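Side-chain contact in SusD homolog (Bacteroides thetaiotaomicron VPI-5482, PDB 3IV0), which probably binds glycans at the outer membrane for uptake, though its exact ligand is unknown: residues P448-R451 / T452-N455. Residues are numbered along the deposited sequence; the frame is centred on the assembly and turned at random.
Sequences PMTR and TNFN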
ATOM      1  N   PRO A 448       7.375 -17.688   7.798  1.00 13.63           N
ATOM      2  CA  PRO A 448       8.534 -16.797   7.770  1.00 13.01           C
ATOM      3  C   PRO A 448       9.577 -17.250   6.763  1.00 14.24           C
ATOM      4  O   PRO A 448       9.606 -18.428   6.351  1.00 16.21           O
ATOM      5  CB  PRO A 448       9.141 -16.939   9.170  1.00 14.17           C
ATOM      6  CG  PRO A 448       8.767 -18.327   9.569  1.00 14.25           C
ATOM      7  CD  PRO A 448       7.397 -18.560   8.991  1.00 15.21           C
HETATM    8  N   MSE A 449      10.443 -16.334   6.354  1.00 12.88           N
HETATM    9  CA  MSE A 449      11.673 -16.734   5.685  1.00 13.79           C
HETATM   10  C   MSE A 449      12.772 -16.784   6.743  1.00 11.86           C
HETATM   11  O   MSE A 449      12.577 -16.334   7.887  1.00 13.09           O
HETATM   12  CB  MSE A 449      12.043 -15.754   4.552  1.00 13.52           C
HETATM   13  CG  MSE A 449      12.427 -14.352   5.005  1.00 13.76           C
HETATM   14 SE   MSE A 449      12.691 -13.081   3.565  0.75 10.85          SE
HETATM   15  CE  MSE A 449      10.857 -12.866   2.980  1.00 14.61           C
ATOM     16  N   THR A 450      13.966 -17.238   6.394  1.00 12.76           N
ATOM     17  CA  THR A 450      15.063 -17.195   7.344  1.00 12.41           C
ATOM     18  C   THR A 450      15.729 -15.824   7.365  1.00 13.03           C
ATOM     19  O   THR A 450      15.691 -15.062   6.376  1.00 13.78           O
ATOM     20  CB  THR A 450      16.142 -18.256   7.067  1.00 13.32           C
ATOM     21  OG1 THR A 450      16.880 -17.879   5.918  1.00 13.01           O
ATOM     22  CG2 THR A 450      15.517 -19.646   6.859  1.00 14.97           C
ATOM     23  N   ARG A 451      16.389 -15.492   8.464  1.00 12.12           N
ATOM     24  CA  ARG A 451      17.040 -14.205   8.567  1.00 11.08           C
ATOM     25  C   ARG A 451      18.194 -14.124   7.568  1.00 13.03           C
ATOM     26  O   ARG A 451      18.444 -13.061   6.966  1.00 12.13           O
ATOM     27  CB  ARG A 451      17.488 -13.906  10.000  1.00 12.95           C
ATOM     28  CG  ARG A 451      18.088 -12.550  10.122  1.00 13.52           C
ATOM     29  CD  ARG A 451      18.383 -12.220  11.562  1.00 14.69           C
ATOM     30  NE  ARG A 451      18.877 -10.867  11.686  1.00 15.89           N
ATOM     31  CZ  ARG A 451      19.379 -10.356  12.806  1.00 20.39           C
ATOM     32  NH1 ARG A 451      19.441 -11.093  13.903  1.00 24.16           N
ATOM     33  NH2 ARG A 451      19.804  -9.110  12.819  1.00 25.08           N
ATOM     34  N   THR A 452      18.940 -15.214   7.400  1.00 12.56           N
ATOM     35  CA  THR A 452      20.048 -15.212   6.440  1.00 11.22           C
ATOM     36  C   THR A 452      19.507 -14.927   5.033  1.00 11.48           C
ATOM     37  O   THR A 452      20.075 -14.123   4.307  1.00 11.31           O
ATOM     38  CB  THR A 452      20.814 -16.533   6.426  1.00 12.01           C
ATOM     39  OG1 THR A 452      21.276 -16.833   7.760  1.00 13.74           O
ATOM     40  CG2 THR A 452      22.001 -16.413   5.505  1.00 14.74           C
ATOM     41  N   ASN A 453      18.415 -15.572   4.673  1.00 11.48           N
ATOM     42  CA  ASN A 453      17.826 -15.356   3.343  1.00 10.57           C
ATOM     43  C   ASN A 453      17.347 -13.927   3.207  1.00 12.07           C
ATOM     44  O   ASN A 453      17.645 -13.278   2.201  1.00 11.77           O
ATOM     45  CB  ASN A 453      16.730 -16.360   3.074  1.00 13.26           C
ATOM     46  CG  ASN A 453      17.271 -17.765   2.789  1.00 13.56           C
ATOM     47  OD1 ASN A 453      18.456 -17.944   2.512  1.00 16.44           O
ATOM     48  ND2 ASN A 453      16.389 -18.717   2.779  1.00 15.85           N
ATOM     49  N   PHE A 454      16.713 -13.410   4.240  1.00 10.73           N
ATOM     50  CA  PHE A 454      16.395 -11.974   4.250  1.00 10.86           C
ATOM     51  C   PHE A 454      17.616 -11.138   3.981  1.00 11.29           C
ATOM     52  O   PHE A 454      17.584 -10.185   3.159  1.00 11.49           O
ATOM     53  CB  PHE A 454      15.805 -11.617   5.597  1.00 12.01           C
ATOM     54  CG  PHE A 454      15.449 -10.168   5.758  1.00 11.82           C
ATOM     55  CD1 PHE A 454      16.390  -9.264   6.229  1.00 14.93           C
ATOM     56  CD2 PHE A 454      14.175  -9.725   5.515  1.00 12.79           C
ATOM     57  CE1 PHE A 454      16.056  -7.941   6.442  1.00 17.65           C
ATOM     58  CE2 PHE A 454      13.846  -8.398   5.732  1.00 14.24           C
ATOM     59  CZ  PHE A 454      14.773  -7.510   6.174  1.00 17.20           C
ATOM     60  N   ASN A 455      18.705 -11.433   4.678  1.00 10.70           N
ATOM     61  CA  ASN A 455      19.916 -10.632   4.586  1.00 12.65           C
ATOM     62  C   ASN A 455      20.536 -10.626   3.197  1.00 12.65           C
ATOM     63  O   ASN A 455      21.252  -9.690   2.854  1.00 14.26           O
ATOM     64  CB  ASN A 455      20.956 -11.133   5.611  1.00 11.59           C
ATOM     65  CG  ASN A 455      20.582 -10.833   7.043  1.00 16.29           C
ATOM     66  OD1 ASN A 455      19.798  -9.925   7.316  1.00 17.19           O
ATOM     67  ND2 ASN A 455      21.208 -11.555   7.979  1.00 15.91           N
TER
HETATM   68  O   HOH W   1      13.780 -18.607   3.735  1.00 17.61           O
HETATM   69  O   HOH W   2      18.805  -8.935   9.546  1.00 19.59           O
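Thr450 and Asn453 cap the start of helix 451-455 with water in place of a reciprocal side-chain bond. Thr450, at the N-cap position, accepts from Asn453 N through OG1, set between its own backbone N and carbonyl carbon, at 3.0 Å, the capping bond. The Asn453 amide does not return a direct bond; a water accepts from its ND2 at 2.8 Å and also from Thr450 N. Behind the cap the single turn of the helix closes with Phe454 N to Thr450 O (2.9 Å, nearly straight at 171°) and Asn455 N to Arg451 O (2.8 Å). A second water spans the last pair: it lies in the guanidinium plane, takes the N-H of Arg451 NE and donates to Asn455 OD1 at 2.6 Å. The extended arginine chain carries NE out to that water, and the guanidinium and amide planes stand 62° apart. On the buried side, selenomethionine Met449 brings SE to the edge of the Phe454 ring, 5.5 Å from its centroid and 82° off the ring normal, a Met-aromatic contact. This side packs on helix 429-436, Met449 against Tyr430 and Phe454 against Val434, while Phe454 also reaches Gln218 and Phe219 of helix 202-219.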